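Local coordinates for protein Glp_546_48378_50642 (Giardia intestinalis, PDB 2QVW) that cleaves double-stranded RNA in the RNA interference pathway, producing siRNAs of 21 to 23 base pairs that direct destruction of homologous RNAs, at residues A[4-10]-A[22-28]; A[280-285]-A[298-302]. Residue numbers count along the deposited sequence, not the author numbering.

Interaction 1. Residues A[4-10]-A[22-28]; sequences HALGHCC and LLLLDTH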
loop_
_atom_site.group_PDB
_atom_site.type_symbol
_atom_site.label_atom_id
_atom_site.label_comp_id
_atom_site.label_asym_id
_atom_site.label_seq_id
_atom_site.Cartn_x
_atom_site.Cartn_y
_atom_site.Cartn_z
ATOM N N HIS A 4 -27.798 -1.849 -4.280
ATOM C CA HIS A 4 -26.448 -2.135 -3.792
ATOM C C HIS A 4 -25.702 -3.098 -4.721
ATOM O O HIS A 4 -25.786 -4.321 -4.555
ATOM C CB HIS A 4 -26.522 -2.747 -2.382
ATOM C CG HIS A 4 -25.656 -2.061 -1.364
ATOM N ND1 HIS A 4 -24.300 -1.874 -1.535
ATOM C CD2 HIS A 4 -25.953 -1.548 -0.146
ATOM C CE1 HIS A 4 -23.801 -1.277 -0.468
ATOM N NE2 HIS A 4 -24.782 -1.068 0.391
ATOM N N ALA A 5 -24.978 -2.552 -5.696
ATOM C CA ALA A 5 -24.230 -3.385 -6.625
ATOM C C ALA A 5 -23.052 -2.633 -7.211
ATOM O O ALA A 5 -23.214 -1.812 -8.113
ATOM C CB ALA A 5 -25.138 -3.880 -7.740
ATOM N N LEU A 6 -21.867 -2.913 -6.680
ATOM C CA LEU A 6 -20.649 -2.287 -7.156
ATOM C C LEU A 6 -20.147 -3.122 -8.314
ATOM O O LEU A 6 -20.032 -4.341 -8.203
ATOM C CB LEU A 6 -19.599 -2.251 -6.051
ATOM C CG LEU A 6 -19.870 -1.341 -4.849
ATOM C CD1 LEU A 6 -21.102 -1.792 -4.091
ATOM C CD2 LEU A 6 -18.656 -1.365 -3.938
ATOM N N GLY A 7 -19.858 -2.461 -9.428
ATOM C CA GLY A 7 -19.383 -3.165 -10.603
ATOM C C GLY A 7 -17.878 -3.298 -10.654
ATOM O O GLY A 7 -17.153 -2.439 -10.160
ATOM N N HIS A 8 -17.416 -4.388 -11.254
ATOM C CA HIS A 8 -15.994 -4.678 -11.404
ATOM C C HIS A 8 -15.834 -5.397 -12.735
ATOM O O HIS A 8 -16.539 -6.362 -13.003
ATOM C CB HIS A 8 -15.508 -5.592 -10.271
ATOM C CG HIS A 8 -15.440 -4.928 -8.930
ATOM N ND1 HIS A 8 -14.559 -3.909 -8.647
ATOM C CD2 HIS A 8 -16.123 -5.162 -7.783
ATOM C CE1 HIS A 8 -14.699 -3.543 -7.384
ATOM N NE2 HIS A 8 -15.642 -4.288 -6.838
ATOM N N CYS A 9 -14.915 -4.927 -13.570
ATOM C CA CYS A 9 -14.690 -5.547 -14.874
ATOM C C CYS A 9 -13.581 -6.589 -14.841
ATOM O O CYS A 9 -12.402 -6.269 -14.986
ATOM C CB CYS A 9 -14.344 -4.488 -15.925
ATOM S SG CYS A 9 -15.698 -3.381 -16.374
ATOM N N CYS A 10 -13.951 -7.846 -14.656
ATOM C CA CYS A 10 -12.946 -8.890 -14.623
ATOM C C CYS A 10 -12.432 -9.154 -16.025
ATOM O O CYS A 10 -13.068 -8.790 -17.019
ATOM C CB CYS A 10 -13.516 -10.183 -14.031
ATOM S SG CYS A 10 -14.065 -10.030 -12.315
ATOM N N LEU A 22 -18.545 -9.075 -15.599
ATOM C CA LEU A 22 -18.955 -7.960 -14.752
ATOM C C LEU A 22 -19.262 -8.505 -13.367
ATOM O O LEU A 22 -20.273 -9.175 -13.170
ATOM C CB LEU A 22 -20.201 -7.261 -15.315
ATOM C CG LEU A 22 -20.919 -6.295 -14.356
ATOM C CD1 LEU A 22 -19.993 -5.168 -13.951
ATOM C CD2 LEU A 22 -22.157 -5.736 -15.013
ATOM N N LEU A 23 -18.388 -8.219 -12.411
ATOM C CA LEU A 23 -18.589 -8.699 -11.061
ATOM C C LEU A 23 -19.391 -7.727 -10.221
ATOM O O LEU A 23 -19.010 -6.575 -10.054
ATOM C CB LEU A 23 -17.249 -8.979 -10.376
ATOM C CG LEU A 23 -17.350 -9.298 -8.878
ATOM C CD1 LEU A 23 -18.415 -10.350 -8.621
ATOM C CD2 LEU A 23 -16.011 -9.768 -8.389
ATOM N N LEU A 24 -20.503 -8.210 -9.680
ATOM C CA LEU A 24 -21.372 -7.401 -8.842
ATOM C C LEU A 24 -21.190 -7.805 -7.388
ATOM O O LEU A 24 -21.443 -8.948 -7.015
ATOM C CB LEU A 24 -22.827 -7.604 -9.261
ATOM C CG LEU A 24 -23.094 -7.320 -10.746
ATOM C CD1 LEU A 24 -24.525 -7.674 -11.102
ATOM C CD2 LEU A 24 -22.805 -5.853 -11.038
ATOM N N LEU A 25 -20.738 -6.862 -6.573
ATOM C CA LEU A 25 -20.536 -7.114 -5.158
ATOM C C LEU A 25 -21.490 -6.265 -4.352
ATOM O O LEU A 25 -21.751 -5.116 -4.692
ATOM C CB LEU A 25 -19.111 -6.773 -4.755
ATOM C CG LEU A 25 -18.045 -7.742 -5.235
ATOM C CD1 LEU A 25 -16.704 -7.326 -4.664
ATOM C CD2 LEU A 25 -18.400 -9.148 -4.784
ATOM N N ASP A 26 -22.007 -6.834 -3.275
ATOM C CA ASP A 26 -22.927 -6.117 -2.414
ATOM C C ASP A 26 -22.149 -5.345 -1.368
ATOM O O ASP A 26 -22.728 -4.855 -0.408
ATOM C CB ASP A 26 -23.869 -7.098 -1.720
ATOM C CG ASP A 26 -23.189 -7.881 -0.614
ATOM O OD1 ASP A 26 -22.009 -8.261 -0.788
ATOM O OD2 ASP A 26 -23.842 -8.133 0.424
ATOM N N THR A 27 -20.838 -5.235 -1.548
ATOM C CA THR A 27 -20.018 -4.527 -0.576
ATOM C C THR A 27 -18.965 -3.625 -1.216
ATOM O O THR A 27 -18.616 -3.793 -2.390
ATOM C CB THR A 27 -19.304 -5.513 0.368
ATOM O OG1 THR A 27 -20.171 -6.611 0.665
ATOM C CG2 THR A 27 -18.953 -4.827 1.666
ATOM N N HIS A 28 -18.469 -2.670 -0.425
ATOM C CA HIS A 28 -17.446 -1.718 -0.867
ATOM C C HIS A 28 -16.055 -2.219 -0.510
ATOM O O HIS A 28 -15.675 -2.254 0.656
ATOM C CB HIS A 28 -17.662 -0.352 -0.206
ATOM C CG HIS A 28 -18.996 0.263 -0.501
ATOM N ND1 HIS A 28 -19.317 0.794 -1.734
ATOM C CD2 HIS A 28 -20.096 0.423 0.274
ATOM C CE1 HIS A 28 -20.555 1.253 -1.704
ATOM N NE2 HIS A 28 -21.050 1.040 -0.496
#
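Two adjacent antiparallel strands, the arms of a beta hairpin, meet here through their backbones. Leu6 and Leu25 form a hydrogen-bonded pair satisfied in both directions: Leu6 N donates to Leu25 O (3.0 Å) and Leu25 N to Leu6 O (3.1 Å), both nearly straight. Two residues further along, Leu23 N gives a short bond of 2.7 Å to His8 O. The carbonyls also collect CA-H...O contacts, Leu24 CA to Leu6 O at 3.4 Å, Leu22 CA to His8 O at 3.4 Å and Ala5 CA to Leu25 O at 3.6 Å. The backbones of Leu22 and Leu24 turn the other way, to Leu115 and Ala113, and that of Cys9 to Glu51. Beyond the paired strands, Asp26 OD1 accepts from Thr27 OG1 (2.9 Å) and also bonds Thr111 N, so the carboxylate ties the residues that follow Leu25 to the segment leading into strand 112-117.

Leu6, His8, Leu23 and Leu25 project from one face of the sheet, where His8 CD2 lies 3.8 Å from Leu25 CD1; Cys10 SG reaches Leu23 CB at 3.9 Å. On the face bearing Leu22 and Leu24, Gly7 has no side chain, and its CA approaches Leu22 CD1 at 3.9 Å.

Within the antiparallel sheet built mainly from the N-terminal domain, strand 112-117 flanks the 22-25 side and strand 46-49 the 6-10 side, while Ile270 and Ile274 of helix 267-284 pack against Cys10, Leu23 and Leu25.

Interaction 2. Residues A[280-285]-A[298-302]; sequences TICALD and RYFAI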
loop_
_atom_site.group_PDB
_atom_site.type_symbol
_atom_site.label_atom_id
_atom_site.label_comp_id
_atom_site.label_asym_id
_atom_site.label_seq_id
_atom_site.Cartn_x
_atom_site.Cartn_y
_atom_site.Cartn_z
ATOM N N THR A 280 -8.777 -11.701 5.562
ATOM C CA THR A 280 -7.546 -11.022 5.932
ATOM C C THR A 280 -7.875 -9.721 6.649
ATOM O O THR A 280 -7.388 -9.470 7.746
ATOM C CB THR A 280 -6.674 -10.726 4.693
ATOM O OG1 THR A 280 -6.350 -11.955 4.037
ATOM C CG2 THR A 280 -5.387 -10.037 5.104
ATOM N N ILE A 281 -8.714 -8.904 6.022
ATOM C CA ILE A 281 -9.120 -7.620 6.583
ATOM C C ILE A 281 -9.480 -7.715 8.062
ATOM O O ILE A 281 -8.772 -7.191 8.919
ATOM C CB ILE A 281 -10.332 -7.046 5.839
ATOM C CG1 ILE A 281 -9.962 -6.775 4.379
ATOM C CG2 ILE A 281 -10.817 -5.781 6.531
ATOM C CD1 ILE A 281 -8.814 -5.817 4.199
ATOM N N CYS A 282 -10.585 -8.376 8.367
ATOM C CA CYS A 282 -10.999 -8.517 9.753
ATOM C C CYS A 282 -10.364 -9.738 10.401
ATOM O O CYS A 282 -11.012 -10.760 10.596
ATOM C CB CYS A 282 -12.521 -8.627 9.843
ATOM S SG CYS A 282 -13.190 -10.108 9.074
ATOM N N ALA A 283 -9.091 -9.623 10.738
ATOM C CA ALA A 283 -8.377 -10.711 11.370
ATOM C C ALA A 283 -7.038 -10.154 11.756
ATOM O O ALA A 283 -6.446 -10.563 12.751
ATOM C CB ALA A 283 -8.196 -11.849 10.406
ATOM N N LEU A 284 -6.572 -9.202 10.956
ATOM C CA LEU A 284 -5.285 -8.569 11.185
ATOM C C LEU A 284 -5.391 -7.063 11.005
ATOM O O LEU A 284 -4.402 -6.344 11.159
ATOM C CB LEU A 284 -4.244 -9.150 10.213
ATOM C CG LEU A 284 -3.879 -10.644 10.324
ATOM C CD1 LEU A 284 -3.159 -11.123 9.069
ATOM C CD2 LEU A 284 -3.009 -10.850 11.555
ATOM N N ASP A 285 -6.591 -6.581 10.698
ATOM C CA ASP A 285 -6.786 -5.152 10.487
ATOM C C ASP A 285 -6.417 -4.278 11.685
ATOM O O ASP A 285 -5.786 -3.239 11.533
ATOM C CB ASP A 285 -8.227 -4.855 10.111
ATOM C CG ASP A 285 -8.387 -3.472 9.534
ATOM O OD1 ASP A 285 -9.533 -2.982 9.461
ATOM O OD2 ASP A 285 -7.361 -2.882 9.137
ATOM N N ARG A 298 -6.292 -2.411 1.466
ATOM C CA ARG A 298 -5.826 -2.648 2.829
ATOM C C ARG A 298 -5.327 -4.091 2.911
ATOM O O ARG A 298 -4.409 -4.395 3.676
ATOM C CB ARG A 298 -6.957 -2.436 3.831
ATOM C CG ARG A 298 -6.635 -2.855 5.259
ATOM C CD ARG A 298 -5.546 -2.011 5.890
ATOM N NE ARG A 298 -5.381 -2.303 7.316
ATOM C CZ ARG A 298 -4.396 -1.826 8.075
ATOM N NH1 ARG A 298 -3.478 -1.030 7.564
ATOM N NH2 ARG A 298 -4.320 -2.157 9.348
ATOM N N TYR A 299 -5.933 -4.977 2.122
ATOM C CA TYR A 299 -5.529 -6.375 2.098
ATOM C C TYR A 299 -4.106 -6.461 1.590
ATOM O O TYR A 299 -3.192 -6.755 2.357
ATOM C CB TYR A 299 -6.439 -7.193 1.182
ATOM C CG TYR A 299 -5.814 -8.492 0.702
ATOM C CD1 TYR A 299 -5.476 -9.510 1.599
ATOM C CD2 TYR A 299 -5.513 -8.680 -0.639
ATOM C CE1 TYR A 299 -4.857 -10.666 1.162
ATOM C CE2 TYR A 299 -4.896 -9.830 -1.076
ATOM C CZ TYR A 299 -4.570 -10.813 -0.174
ATOM O OH TYR A 299 -3.934 -11.938 -0.620
ATOM N N PHE A 300 -3.926 -6.199 0.298
ATOM C CA PHE A 300 -2.609 -6.260 -0.328
ATOM C C PHE A 300 -1.553 -5.543 0.500
ATOM O O PHE A 300 -0.394 -5.941 0.532
ATOM C CB PHE A 300 -2.667 -5.651 -1.728
ATOM C CG PHE A 300 -1.330 -5.561 -2.405
ATOM C CD1 PHE A 300 -0.610 -6.709 -2.710
ATOM C CD2 PHE A 300 -0.777 -4.322 -2.717
ATOM C CE1 PHE A 300 0.646 -6.627 -3.314
ATOM C CE2 PHE A 300 0.478 -4.225 -3.322
ATOM C CZ PHE A 300 1.190 -5.380 -3.619
ATOM N N ALA A 301 -1.971 -4.484 1.176
ATOM C CA ALA A 301 -1.067 -3.712 2.009
ATOM C C ALA A 301 -0.598 -4.565 3.171
ATOM O O ALA A 301 0.565 -4.516 3.563
ATOM C CB ALA A 301 -1.770 -2.476 2.523
ATOM N N ILE A 302 -1.523 -5.346 3.721
ATOM C CA ILE A 302 -1.230 -6.224 4.844
ATOM C C ILE A 302 -0.411 -7.420 4.395
ATOM O O ILE A 302 0.475 -7.880 5.103
ATOM C CB ILE A 302 -2.540 -6.705 5.523
ATOM C CG1 ILE A 302 -3.116 -5.577 6.387
ATOM C CG2 ILE A 302 -2.280 -7.942 6.367
ATOM C CD1 ILE A 302 -4.275 -5.997 7.268
#
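The C-terminal part of helix 267-284 crosses helix 295-306 here, the local axes passing 9.7 Å apart at 61°. Charge pairing is concentrated at Asp285 and Arg298. The carboxylate lies at the guanidinium edge, near its plane, with Asp285 OD2 2.8 Å from Arg298 NE in a salt bridge and receiving a weak second bond from Arg298 NH2 (3.1 Å). Arg298 NH2 also donates to the backbone Asp285 O at 2.8 Å, so one arginine grips both carboxylate and main chain; its guanidinium further bonds the carbonyls of Phe288 and Pro289 in the connection between the helices. Two hydroxyls add polar bonds outside the pair, Thr280 OG1 to Asp276 O and Tyr299 OH to Thr98 OG1.

Apolar contacts join the helices. Ile281 CD1 rests against Arg298 CG (3.8 Å) and Tyr299 CB (4.1 Å), Thr280 CG2 meets Ile302 CG2 (4.0 Å), and Leu284 CD1 lies 4.3 Å from the same Ile302 CG2.

This is an obliquely crossed pair of consecutive helices, its connection held by an arginine; helix 267-284 probably corresponds to the connector helix of Dicer, which joins the PAZ domain to the first RNase III domain.

How the interactions relate
Helix 267-284 is the common element. Ile270 and Ile274 on its earlier turns lie against the sheet face bearing Leu23 and Leu25 in interaction 1, and segment 280-285, at its C-terminal part, enters interaction 2. The two contacts do not touch: their centres are 20 Å apart and their nearest atoms about 8 Å. Along the chain interaction 1 closes before interaction 2 opens. By packing on the N-terminal sheet and crossing helix 295-306, which overlaps the first RNase III region, helix 267-284 links the two. Both contacts lie away from the metal-binding residues; in interaction 2 the side chain of Arg298 is about 14 Å from a bound manganese ion.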